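Side-chain contacts in alginase (Pseudoalteromonas, PDB 4Q8K), which breaks down alginate as a family 18 polysaccharide lyase, probably cleaving its glycosidic bonds by beta-elimination: residues S152-E157 with F317-Y322; S146-G151 with H189-K194; H227-S230 with T234-K237; N270-A275 with F305-E310; P161-D166 with L170-L175. All blocks are in the same frame, centred on the assembly; numbering follows the deposited sequence.

Contact 1. Residues S152-E157 with F317-Y322; sequences SIFDLE and FKFGNY
Phe154 and Phe319 meet in the aromatic interior of the alginate lyase beta-sandwich. Their strands, 154-157 and 316-319, do not pair with each other but flank the same strand, 186-193, in one antiparallel sheet. With the two strand axes 9.0 Å apart at their closest, the contact is made mainly by side chains. The two rings form a T-shaped (edge-to-face) pair with planes at 87° and centroids 5.2 Å apart, the edge of Phe319 turned to the face of Phe154. Phe319 CE1 does the touching, 3.5 Å from Phe154 CE1, which places it over the rim of that face rather than over its middle. CG2 of Ile153 lies over the opposite face, so the Phe154 ring is sandwiched. Phe319 is brought there by a chi1 of 68°, which sets CG between the backbone N and the carbonyl carbon and carries the ring toward strand 154-157. Phe154 CE1 also approaches Phe317, 4.1 Å from its backbone O. On the other side of the sheet, the side chains of Glu157 and Lys318 cross at about a right angle, Glu157 OE2 coming 4.2 Å from Lys318 CD. The charges here are near but not bridged, Glu157 OE1 and Lys318 NZ being 4.4 Å apart. Each has its salt bridge elsewhere, Glu157 with Arg188 and Lys318 with Glu190. Around the aromatic pair, Ile148 of helix 146-149 touches both rings. From strand 355-368 of the other sheet, Tyr364 packs edge-to-face with Phe154, and Met359 touches Phe319.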
# COMPACT_ATOMS: atom_id res chain seq x y z
N SER A 152 -4.41 0.88 19.29
CA SER A 152 -5.39 1.91 19.67
C SER A 152 -6.10 2.51 18.45
O SER A 152 -7.26 2.90 18.53
CB SER A 152 -4.75 3.00 20.53
OG SER A 152 -3.68 3.64 19.86
N ILE A 153 -5.39 2.56 17.32
CA ILE A 153 -5.98 3.05 16.08
C ILE A 153 -6.03 1.95 15.01
O ILE A 153 -7.05 1.79 14.34
CB ILE A 153 -5.20 4.27 15.52
CG1 ILE A 153 -5.40 5.50 16.41
CG2 ILE A 153 -5.66 4.58 14.11
CD1 ILE A 153 -4.70 6.77 15.90
N PHE A 154 -4.93 1.22 14.87
CA PHE A 154 -4.77 0.24 13.78
C PHE A 154 -5.01 -1.20 14.19
O PHE A 154 -4.54 -1.64 15.24
CB PHE A 154 -3.37 0.34 13.17
CG PHE A 154 -3.13 1.62 12.42
CD1 PHE A 154 -3.51 1.74 11.09
CD2 PHE A 154 -2.56 2.71 13.06
CE1 PHE A 154 -3.31 2.93 10.40
CE2 PHE A 154 -2.36 3.90 12.38
CZ PHE A 154 -2.73 4.01 11.04
N ASP A 155 -5.73 -1.92 13.33
CA ASP A 155 -5.89 -3.38 13.43
C ASP A 155 -4.90 -4.06 12.50
O ASP A 155 -4.63 -3.55 11.41
CB ASP A 155 -7.29 -3.80 12.99
CG ASP A 155 -8.34 -3.55 14.05
OD1 ASP A 155 -7.96 -3.41 15.23
OD2 ASP A 155 -9.53 -3.49 13.71
N LEU A 156 -4.38 -5.20 12.92
CA LEU A 156 -3.38 -5.93 12.13
C LEU A 156 -4.02 -6.97 11.22
O LEU A 156 -4.92 -7.70 11.62
CB LEU A 156 -2.34 -6.59 13.05
CG LEU A 156 -1.28 -7.47 12.37
CD1 LEU A 156 -0.44 -6.64 11.41
CD2 LEU A 156 -0.38 -8.14 13.41
N GLU A 157 -3.54 -7.03 9.97
CA GLU A 157 -3.96 -8.04 9.01
C GLU A 157 -2.73 -8.88 8.70
O GLU A 157 -1.81 -8.41 8.03
CB GLU A 157 -4.47 -7.40 7.71
CG GLU A 157 -5.66 -6.48 7.86
CD GLU A 157 -5.88 -5.65 6.61
OE1 GLU A 157 -6.73 -6.03 5.77
OE2 GLU A 157 -5.19 -4.63 6.47
N PHE A 317 -7.60 4.41 6.23
CA PHE A 317 -6.23 4.33 5.77
C PHE A 317 -5.63 2.97 6.12
O PHE A 317 -5.90 2.42 7.20
CB PHE A 317 -5.41 5.43 6.42
CG PHE A 317 -3.98 5.50 5.93
CD1 PHE A 317 -3.71 5.90 4.64
CD2 PHE A 317 -2.93 5.19 6.77
CE1 PHE A 317 -2.40 5.96 4.18
CE2 PHE A 317 -1.62 5.25 6.33
CZ PHE A 317 -1.36 5.65 5.02
N LYS A 318 -4.83 2.43 5.21
CA LYS A 318 -4.06 1.22 5.46
C LYS A 318 -2.64 1.39 4.97
O LYS A 318 -2.38 2.18 4.06
CB LYS A 318 -4.68 0.01 4.73
CG LYS A 318 -6.19 -0.04 4.77
CD LYS A 318 -6.71 -1.41 4.33
CE LYS A 318 -6.46 -1.67 2.86
NZ LYS A 318 -6.96 -3.05 2.49
N PHE A 319 -1.71 0.64 5.55
CA PHE A 319 -0.34 0.67 5.04
C PHE A 319 0.35 -0.63 5.38
O PHE A 319 -0.05 -1.33 6.31
CB PHE A 319 0.41 1.87 5.63
CG PHE A 319 0.67 1.75 7.10
CD1 PHE A 319 -0.30 2.14 8.02
CD2 PHE A 319 1.87 1.26 7.57
CE1 PHE A 319 -0.07 2.03 9.38
CE2 PHE A 319 2.11 1.15 8.94
CZ PHE A 319 1.14 1.54 9.84
N GLY A 320 1.39 -0.95 4.61
CA GLY A 320 2.13 -2.19 4.77
C GLY A 320 2.57 -2.73 3.42
O GLY A 320 3.18 -2.03 2.62
N ASN A 321 2.26 -3.99 3.16
CA ASN A 321 2.69 -4.59 1.91
C ASN A 321 1.60 -5.53 1.45
O ASN A 321 1.44 -6.63 1.99
CB ASN A 321 4.03 -5.31 2.13
CG ASN A 321 4.55 -6.00 0.88
OD1 ASN A 321 3.86 -6.08 -0.13
ND2 ASN A 321 5.76 -6.53 0.97
N TYR A 322 0.80 -5.05 0.50
CA TYR A 322 -0.27 -5.84 -0.10
C TYR A 322 0.18 -6.28 -1.49
O TYR A 322 0.04 -5.55 -2.47
CB TYR A 322 -1.52 -4.97 -0.20
CG TYR A 322 -2.76 -5.62 -0.76
CD1 TYR A 322 -2.79 -6.98 -1.08
CD2 TYR A 322 -3.90 -4.87 -1.00
CE1 TYR A 322 -3.93 -7.56 -1.59
CE2 TYR A 322 -5.05 -5.44 -1.52
CZ TYR A 322 -5.05 -6.79 -1.82
OH TYR A 322 -6.19 -7.36 -2.33

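Contact 2. Residues S146-G151 with H189-K194; sequences SSITSG and HEYKVK
Ile148 on Tyr191 is a helix-on-strand contact: the short helix 146-149, near the start of the ordered chain, rests against strand 186-193 beside the edge strand 154-157. Ile148 sets its CG2 methyl over one face of the ring, displaced toward the hydroxyl end, in a CH-pi contact. CG2 sits 3.7 Å from the Tyr191 ring centroid and only 16° off the ring normal, and it comes within 3.6 Å of Tyr191 CZ. The torsion of Ile148 explains the aim: CG1 lies beside the backbone N at chi1 -62°, which leaves CG2 anti to that N and directed at the ring. Farther along, Lys194 bends at chi3 and brings its ammonium group to the chain leaving the helix. Lys194 NZ donates to Gly151 O at 2.8 Å, in the carbonyl plane, with a C=O...N angle of 157°. A weak bond from the same NZ to Ser152 O adds a second hold. Within 146-151, Ser146 O accepts from both Ser150 N at 2.9 Å and Ser150 OG at 2.8 Å, the hydroxyl standing above the carbonyl plane. Chemically the contact has two halves, a buried methyl-to-ring dispersion contact and a charged donor on a neutral backbone carbonyl; with its two bonds the lysine probably helps hold the turn after the helix without needing an acidic partner within these segments.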
# COMPACT_ATOMS: atom_id res chain seq x y z
N SER A 146 2.66 4.40 19.20
CA SER A 146 1.82 3.48 19.93
C SER A 146 0.47 3.23 19.26
O SER A 146 -0.10 2.21 19.41
CB SER A 146 1.70 3.95 21.38
OG SER A 146 0.39 3.89 21.87
N SER A 147 -0.04 4.19 18.52
CA SER A 147 -1.30 3.97 17.80
C SER A 147 -1.24 2.72 16.93
O SER A 147 -2.26 2.05 16.70
CB SER A 147 -1.62 5.18 16.92
OG SER A 147 -0.63 5.33 15.92
N ILE A 148 -0.04 2.38 16.48
CA ILE A 148 0.17 1.18 15.69
C ILE A 148 0.46 -0.02 16.57
O ILE A 148 -0.23 -1.05 16.49
CB ILE A 148 1.33 1.37 14.71
CG1 ILE A 148 1.00 2.50 13.72
CG2 ILE A 148 1.63 0.07 13.97
CD1 ILE A 148 2.18 2.94 12.88
N THR A 149 1.49 0.10 17.39
CA THR A 149 1.99 -1.04 18.17
C THR A 149 0.97 -1.58 19.18
O THR A 149 0.98 -2.77 19.48
CB THR A 149 3.31 -0.71 18.90
OG1 THR A 149 3.08 0.30 19.89
CG2 THR A 149 4.37 -0.23 17.92
N SER A 150 0.11 -0.70 19.69
CA SER A 150 -0.83 -1.06 20.75
C SER A 150 -2.23 -1.38 20.21
O SER A 150 -3.07 -1.89 20.94
CB SER A 150 -0.93 0.07 21.78
OG SER A 150 -1.79 1.10 21.32
N GLY A 151 -2.47 -1.06 18.95
CA GLY A 151 -3.77 -1.28 18.34
C GLY A 151 -4.82 -0.23 18.70
O GLY A 151 -6.00 -0.42 18.42
N HIS A 189 0.18 -8.09 4.24
CA HIS A 189 0.64 -7.92 5.61
C HIS A 189 0.50 -6.42 5.84
O HIS A 189 1.27 -5.64 5.28
CB HIS A 189 2.08 -8.34 5.74
CG HIS A 189 2.47 -8.76 7.12
ND1 HIS A 189 3.77 -9.00 7.49
CD2 HIS A 189 1.71 -8.97 8.23
CE1 HIS A 189 3.81 -9.36 8.76
NE2 HIS A 189 2.58 -9.35 9.23
N GLU A 190 -0.48 -6.01 6.65
CA GLU A 190 -0.98 -4.65 6.57
C GLU A 190 -1.66 -4.21 7.87
O GLU A 190 -2.23 -5.04 8.60
CB GLU A 190 -2.00 -4.64 5.44
CG GLU A 190 -2.61 -3.32 5.06
CD GLU A 190 -3.53 -3.49 3.87
OE1 GLU A 190 -4.69 -3.94 4.07
OE2 GLU A 190 -3.10 -3.19 2.75
N TYR A 191 -1.61 -2.91 8.14
CA TYR A 191 -2.38 -2.32 9.23
C TYR A 191 -3.52 -1.50 8.63
O TYR A 191 -3.36 -0.90 7.57
CB TYR A 191 -1.50 -1.40 10.07
CG TYR A 191 -0.54 -2.08 11.02
CD1 TYR A 191 -0.99 -2.70 12.18
CD2 TYR A 191 0.83 -2.07 10.77
CE1 TYR A 191 -0.11 -3.30 13.05
CE2 TYR A 191 1.72 -2.67 11.63
CZ TYR A 191 1.24 -3.29 12.77
OH TYR A 191 2.12 -3.90 13.63
N LYS A 192 -4.65 -1.45 9.32
CA LYS A 192 -5.79 -0.67 8.86
C LYS A 192 -6.45 0.09 10.01
O LYS A 192 -6.57 -0.43 11.12
CB LYS A 192 -6.83 -1.57 8.19
CG LYS A 192 -7.29 -2.74 9.07
CD LYS A 192 -8.43 -3.51 8.44
CE LYS A 192 -8.85 -4.67 9.36
NZ LYS A 192 -10.01 -5.43 8.78
N VAL A 193 -6.87 1.33 9.76
CA VAL A 193 -7.62 2.05 10.78
C VAL A 193 -8.85 1.24 11.16
O VAL A 193 -9.63 0.82 10.30
CB VAL A 193 -8.04 3.45 10.29
CG1 VAL A 193 -8.94 4.14 11.31
CG2 VAL A 193 -6.81 4.31 9.97
N LYS A 194 -9.07 1.06 12.44
CA LYS A 194 -10.16 0.23 12.88
C LYS A 194 -11.54 0.74 12.60
O LYS A 194 -11.76 1.90 12.54
CB LYS A 194 -9.98 -0.11 14.34
CG LYS A 194 -10.32 1.01 15.27
CD LYS A 194 -10.24 0.58 16.72
CE LYS A 194 -8.84 0.29 17.15
NZ LYS A 194 -8.77 -0.09 18.57

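Contact 3. Residues H227-S230 with T234-K237; sequences HHAS and TISK
His227 reaches across to Ser236 and Ile235: its CB meets Ile235, and the ND1 side of its ring meets Ser236. His227 CB packs 3.9 Å from Ile235 CB. CG lies 3.6 Å from Ser236 OG, and at ND1 the approach becomes a hydrogen bond, 2.9 Å to the same Ser236 OG, which comes in at the ring edge. At the tip, NE2 bonds to Glu206. Ser236 OG also accepts from His227 N at 3.0 Å, its chi1 of 84° placing it within bonding distance of both His227 N and ND1. With an alanine here, His227 ND1 would probably be left without its partner in the hairpin, and the ring less firmly fixed in rotation. The backbones form a classic beta bulge: Ile235 and Ser236 both face His227, whose O takes a bond from Ile235 N at 2.8 Å and a weak one from Ser236 N. The hairpin of strands 221-228 and 234-241 lies between strands 316-319 and 257-265. His227 points to the sandwich interior, against Phe317 and against Val289 and Asn291 of strand 284-292, while His228, on the other face, meets Tyr316 beside a bound sulfate.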
# COMPACT_ATOMS: atom_id res chain seq x y z
N HIS A 227 -6.05 4.62 0.99
CA HIS A 227 -7.32 4.94 1.61
C HIS A 227 -8.35 4.03 0.97
O HIS A 227 -8.51 4.01 -0.25
CB HIS A 227 -7.68 6.42 1.43
CG HIS A 227 -6.91 7.34 2.32
ND1 HIS A 227 -5.73 7.95 1.93
CD2 HIS A 227 -7.13 7.73 3.60
CE1 HIS A 227 -5.27 8.69 2.93
NE2 HIS A 227 -6.10 8.57 3.95
N HIS A 228 -9.04 3.25 1.79
CA HIS A 228 -10.00 2.28 1.30
C HIS A 228 -11.41 2.83 1.52
O HIS A 228 -11.67 3.52 2.51
CB HIS A 228 -9.80 0.97 2.07
CG HIS A 228 -10.52 -0.20 1.48
ND1 HIS A 228 -9.87 -1.23 0.84
CD2 HIS A 228 -11.84 -0.52 1.46
CE1 HIS A 228 -10.74 -2.13 0.44
NE2 HIS A 228 -11.95 -1.73 0.81
N ALA A 229 -12.32 2.54 0.59
CA ALA A 229 -13.72 2.93 0.74
C ALA A 229 -14.46 1.96 1.65
O ALA A 229 -13.92 0.92 2.02
CB ALA A 229 -14.38 3.01 -0.62
N SER A 230 -15.71 2.27 1.94
CA SER A 230 -16.60 1.42 2.68
C SER A 230 -16.89 0.20 1.86
O SER A 230 -16.87 -0.91 2.35
CB SER A 230 -17.92 2.15 2.90
OG SER A 230 -17.72 3.25 3.70
N THR A 234 -11.54 1.92 -3.60
CA THR A 234 -10.40 2.61 -3.02
C THR A 234 -10.42 4.07 -3.42
O THR A 234 -11.11 4.46 -4.31
CB THR A 234 -9.08 2.03 -3.45
OG1 THR A 234 -9.11 1.82 -4.86
CG2 THR A 234 -8.84 0.71 -2.70
N ILE A 235 -9.62 4.84 -2.73
CA ILE A 235 -9.68 6.28 -2.83
C ILE A 235 -8.28 6.80 -3.13
O ILE A 235 -8.09 7.73 -3.93
CB ILE A 235 -10.20 6.87 -1.52
CG1 ILE A 235 -11.57 6.28 -1.17
CG2 ILE A 235 -10.25 8.37 -1.59
CD1 ILE A 235 -12.05 6.58 0.23
N SER A 236 -7.30 6.20 -2.48
CA SER A 236 -5.91 6.48 -2.77
C SER A 236 -5.12 5.18 -2.69
O SER A 236 -5.39 4.35 -1.84
CB SER A 236 -5.34 7.51 -1.79
OG SER A 236 -4.91 6.88 -0.59
N LYS A 237 -4.14 5.01 -3.57
CA LYS A 237 -3.28 3.84 -3.53
C LYS A 237 -1.87 4.22 -3.95
O LYS A 237 -1.69 4.90 -4.95
CB LYS A 237 -3.81 2.75 -4.47
CG LYS A 237 -5.09 2.10 -4.01
CD LYS A 237 -5.69 1.23 -5.11
CE LYS A 237 -6.22 2.08 -6.26
NZ LYS A 237 -6.82 1.24 -7.34

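Contact 4. Residues N270-A275 with F305-E310; sequences NEEKFA and FGIPVE
The rings of Phe274 and Phe305 lie almost parallel, their planes 7° apart and centroids 4.4 Å from each other, but slid until they barely overlap. The slide places the CB of each residue over the ring of the other: Phe305 CB is 3.7 Å from the Phe274 ring centroid, and Phe274 CB is 3.9 Å from the Phe305 ring centroid. Two CH-pi contacts thus accompany the ring contact, whose tightest point is 3.3 Å between Phe274 CD2 and Phe305 CD1. In both residues chi1 puts CG opposite the backbone N (-161° in Phe274, 177° in Phe305), and the two side chains, extended from facing strands, meet at a slant. With an alanine in place of Phe274, which would keep only the CB, the covered face of Phe305 would probably lose the neighbouring ring, opening a gap and letting the Phe305 ring turn more freely. Glu272 crosses Phe305 at about a right angle, bringing OE1 in the ring plane to the edge at CZ, 3.9 Å away; a carboxylate oxygen there faces the weakly positive ring hydrogens. Glu272 CD rests 3.8 Å from Ile307 CD1. Leu264 of strand 257-265 also touches Phe305 and Ile307. Strand 271-280 stands at one margin of its sheet and strand 303-308 is outermost in the other, so side chains alone close the sandwich here, at a partly exposed rim of the concanavalin-like jelly roll.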
# COMPACT_ATOMS: atom_id res chain seq x y z
N ASN A 270 -13.15 8.95 -11.10
CA ASN A 270 -12.10 8.44 -11.96
C ASN A 270 -10.72 8.54 -11.33
O ASN A 270 -10.39 9.54 -10.69
CB ASN A 270 -12.11 9.15 -13.31
CG ASN A 270 -13.48 9.11 -13.97
OD1 ASN A 270 -13.98 10.13 -14.45
ND2 ASN A 270 -14.09 7.93 -13.99
N GLU A 271 -9.91 7.50 -11.51
CA GLU A 271 -8.56 7.51 -10.96
C GLU A 271 -7.62 8.36 -11.79
O GLU A 271 -7.59 8.27 -13.02
CB GLU A 271 -7.99 6.09 -10.84
CG GLU A 271 -8.68 5.24 -9.79
CD GLU A 271 -7.95 3.91 -9.56
OE1 GLU A 271 -7.36 3.35 -10.50
OE2 GLU A 271 -7.96 3.44 -8.40
N GLU A 272 -6.85 9.19 -11.10
CA GLU A 272 -5.74 9.89 -11.72
C GLU A 272 -4.45 9.29 -11.19
O GLU A 272 -4.30 9.12 -9.99
CB GLU A 272 -5.81 11.39 -11.39
CG GLU A 272 -7.11 12.03 -11.86
CD GLU A 272 -7.18 13.54 -11.63
OE1 GLU A 272 -6.12 14.21 -11.55
OE2 GLU A 272 -8.31 14.05 -11.54
N LYS A 273 -3.54 8.95 -12.09
CA LYS A 273 -2.27 8.35 -11.69
C LYS A 273 -1.10 9.29 -11.93
O LYS A 273 -1.16 10.16 -12.81
CB LYS A 273 -2.06 7.02 -12.41
CG LYS A 273 -1.70 7.14 -13.89
CD LYS A 273 -1.82 5.76 -14.54
CE LYS A 273 -0.91 5.57 -15.73
NZ LYS A 273 -1.17 4.24 -16.39
N PHE A 274 -0.05 9.12 -11.14
CA PHE A 274 1.08 10.03 -11.15
C PHE A 274 2.34 9.33 -10.71
O PHE A 274 2.39 8.72 -9.64
CB PHE A 274 0.79 11.20 -10.20
CG PHE A 274 1.65 12.41 -10.44
CD1 PHE A 274 2.90 12.52 -9.85
CD2 PHE A 274 1.19 13.45 -11.23
CE1 PHE A 274 3.69 13.65 -10.06
CE2 PHE A 274 1.98 14.59 -11.44
CZ PHE A 274 3.23 14.68 -10.85
N ALA A 275 3.38 9.41 -11.54
CA ALA A 275 4.66 8.80 -11.20
C ALA A 275 5.46 9.64 -10.20
O ALA A 275 5.65 10.84 -10.40
CB ALA A 275 5.49 8.55 -12.47
N PHE A 305 2.13 15.01 -5.52
CA PHE A 305 0.90 15.10 -6.29
C PHE A 305 -0.27 14.96 -5.33
O PHE A 305 -0.21 14.15 -4.40
CB PHE A 305 0.86 13.99 -7.35
CG PHE A 305 -0.42 13.96 -8.16
CD1 PHE A 305 -0.71 14.98 -9.04
CD2 PHE A 305 -1.32 12.91 -8.02
CE1 PHE A 305 -1.88 14.96 -9.78
CE2 PHE A 305 -2.50 12.89 -8.76
CZ PHE A 305 -2.78 13.91 -9.64
N GLY A 306 -1.31 15.75 -5.55
CA GLY A 306 -2.52 15.68 -4.74
C GLY A 306 -3.72 16.31 -5.41
O GLY A 306 -3.57 17.27 -6.18
N ILE A 307 -4.91 15.79 -5.11
CA ILE A 307 -6.18 16.33 -5.59
C ILE A 307 -7.29 16.10 -4.57
O ILE A 307 -7.14 15.29 -3.65
CB ILE A 307 -6.65 15.63 -6.89
CG1 ILE A 307 -6.92 14.14 -6.62
CG2 ILE A 307 -5.65 15.84 -8.02
CD1 ILE A 307 -7.37 13.38 -7.83
N PRO A 308 -8.41 16.82 -4.72
CA PRO A 308 -9.59 16.44 -3.93
C PRO A 308 -10.04 15.07 -4.40
O PRO A 308 -10.00 14.80 -5.60
CB PRO A 308 -10.62 17.51 -4.31
CG PRO A 308 -9.81 18.69 -4.82
CD PRO A 308 -8.63 18.04 -5.52
N VAL A 309 -10.47 14.22 -3.49
CA VAL A 309 -10.85 12.86 -3.85
C VAL A 309 -12.34 12.61 -3.63
O VAL A 309 -12.99 13.34 -2.88
CB VAL A 309 -10.05 11.82 -3.06
CG1 VAL A 309 -8.56 11.93 -3.38
CG2 VAL A 309 -10.28 11.99 -1.56
N GLU A 310 -12.88 11.60 -4.30
CA GLU A 310 -14.28 11.22 -4.08
C GLU A 310 -14.44 10.83 -2.62
O GLU A 310 -13.68 10.01 -2.10
CB GLU A 310 -14.68 10.05 -4.98
CG GLU A 310 -16.17 9.72 -4.93
CD GLU A 310 -16.61 8.75 -6.02
OE1 GLU A 310 -16.03 7.66 -6.12
OE2 GLU A 310 -17.54 9.09 -6.79

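Contact 5. Residues P161-D166 with L170-L175; sequences PNPLVD and LVFVPL
Different first torsions bring Leu164 and Leu170 together: CG of Leu164 is anti to its backbone nitrogen (chi1 -161°), whereas CG of Leu170 lies beside its own (chi1 -63°). The two residues are a non-hydrogen-bonded antiparallel pair, and Leu164 CD1 meets Leu170 CD2 at 3.7 Å. Next to them Val165 CG2 and Val171 CG2 touch at 3.8 Å, the two valines crossing at about a right angle near the surface. Pro163 O carries the backbone link, accepting from Val171 N at 2.8 Å, and a CA-H...O contact from Leu170 CA at 3.2 Å shares the same oxygen. Pro163 CB packs 3.9 Å from Phe172 CE1, meeting that ring obliquely, while Pro161, entered through a cis peptide, lays CG against Val173 CG2. Asn162 starts a turn through Pro163: Asn162 OD1 takes a bond from Leu164 N at 2.8 Å, an Asx turn that leads into the strand. Where direct pairing stops, one water donates to both Asn162 O at 2.8 Å and Val171 O at 2.6 Å, bridging the chains. Pro163 also leans on His189 and Tyr191 of strand 186-193, and Leu170 on Tyr191, joining this corner to the opposite sheet. Strands 164-166 and 169-172 make a beta hairpin whose first arm is the outermost strand of the seven-stranded sheet, an edge of the beta-sandwich.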
# COMPACT_ATOMS: atom_id res chain seq x y z
N PRO A 161 4.40 -13.35 10.69
CA PRO A 161 4.97 -12.80 11.92
C PRO A 161 4.47 -11.38 12.17
O PRO A 161 3.99 -10.71 11.25
CB PRO A 161 6.46 -12.77 11.63
CG PRO A 161 6.52 -12.53 10.15
CD PRO A 161 5.36 -13.28 9.57
N ASN A 162 4.59 -10.92 13.41
CA ASN A 162 4.21 -9.55 13.73
C ASN A 162 5.18 -8.59 13.04
O ASN A 162 6.38 -8.86 12.95
CB ASN A 162 4.18 -9.33 15.25
CG ASN A 162 3.64 -7.95 15.63
OD1 ASN A 162 4.38 -6.97 15.63
ND2 ASN A 162 2.35 -7.88 15.95
N PRO A 163 4.65 -7.47 12.52
CA PRO A 163 5.49 -6.50 11.81
C PRO A 163 6.55 -5.84 12.69
O PRO A 163 7.59 -5.45 12.18
CB PRO A 163 4.47 -5.46 11.34
CG PRO A 163 3.20 -6.22 11.19
CD PRO A 163 3.22 -7.19 12.34
N LEU A 164 6.29 -5.72 13.99
CA LEU A 164 7.22 -5.04 14.89
C LEU A 164 8.39 -5.96 15.25
O LEU A 164 8.27 -6.79 16.16
CB LEU A 164 6.50 -4.57 16.17
CG LEU A 164 7.20 -3.49 17.00
CD1 LEU A 164 7.24 -2.16 16.23
CD2 LEU A 164 6.51 -3.30 18.34
N VAL A 165 9.51 -5.80 14.55
CA VAL A 165 10.67 -6.67 14.75
C VAL A 165 11.64 -6.10 15.78
O VAL A 165 12.50 -6.80 16.32
CB VAL A 165 11.39 -6.99 13.41
CG1 VAL A 165 10.49 -7.80 12.50
CG2 VAL A 165 11.82 -5.71 12.73
N ASP A 166 11.51 -4.80 16.04
CA ASP A 166 12.12 -4.17 17.20
C ASP A 166 11.34 -2.88 17.43
O ASP A 166 10.47 -2.54 16.63
CB ASP A 166 13.63 -3.93 17.01
CG ASP A 166 13.94 -2.99 15.85
OD1 ASP A 166 13.22 -1.99 15.67
OD2 ASP A 166 14.92 -3.26 15.13
N LEU A 170 9.15 -1.68 11.43
CA LEU A 170 8.06 -2.52 10.96
C LEU A 170 8.50 -3.25 9.69
O LEU A 170 9.01 -2.63 8.76
CB LEU A 170 6.81 -1.69 10.66
CG LEU A 170 6.14 -0.96 11.83
CD1 LEU A 170 5.01 -0.09 11.32
CD2 LEU A 170 5.63 -1.95 12.87
N VAL A 171 8.30 -4.56 9.67
CA VAL A 171 8.64 -5.36 8.49
C VAL A 171 7.41 -6.10 8.00
O VAL A 171 6.84 -6.91 8.72
CB VAL A 171 9.75 -6.39 8.79
CG1 VAL A 171 9.83 -7.41 7.67
CG2 VAL A 171 11.08 -5.68 8.99
N PHE A 172 7.01 -5.81 6.76
CA PHE A 172 5.81 -6.41 6.19
C PHE A 172 6.19 -7.44 5.14
O PHE A 172 6.78 -7.10 4.11
CB PHE A 172 4.89 -5.34 5.58
CG PHE A 172 4.46 -4.28 6.57
CD1 PHE A 172 3.37 -4.50 7.40
CD2 PHE A 172 5.15 -3.09 6.68
CE1 PHE A 172 2.97 -3.53 8.32
CE2 PHE A 172 4.75 -2.12 7.60
CZ PHE A 172 3.66 -2.35 8.41
N VAL A 173 5.84 -8.70 5.40
CA VAL A 173 6.26 -9.82 4.57
C VAL A 173 5.06 -10.70 4.23
O VAL A 173 4.80 -11.70 4.90
CB VAL A 173 7.32 -10.65 5.31
CG1 VAL A 173 8.70 -10.01 5.15
CG2 VAL A 173 6.94 -10.77 6.80
N PRO A 174 4.31 -10.31 3.20
CA PRO A 174 3.08 -11.01 2.81
C PRO A 174 3.32 -12.45 2.33
O PRO A 174 2.40 -13.26 2.44
CB PRO A 174 2.53 -10.13 1.68
CG PRO A 174 3.75 -9.44 1.14
CD PRO A 174 4.58 -9.15 2.33
N LEU A 175 4.51 -12.76 1.84
CA LEU A 175 4.80 -14.14 1.46
C LEU A 175 4.84 -15.05 2.68
O LEU A 175 4.74 -16.28 2.55
CB LEU A 175 6.13 -14.25 0.71
CG LEU A 175 6.24 -13.52 -0.63
CD1 LEU A 175 7.68 -13.53 -1.11
CD2 LEU A 175 5.29 -14.11 -1.67
O HOH W 1 7.32 -8.92 10.36

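From the N terminus, helix 146-149 opens contact 2 and the strand right after it opens contact 1. Contact 5 is the first to close, a local hairpin nested inside both. Contact 2 closes next, on strand 186-193, while contact 1 waits for residues 317-322, so these two loops cross, and strand 186-193 lies between the strands of contact 1. Contacts 3 and 4 follow in series inside the long loop of contact 1, joined by a salt bridge from Lys237 to Glu271. Contact 3 is a hairpin within one sheet; contact 4 spans the two sheets at the margin far from contact 5, centres about 29 Å apart.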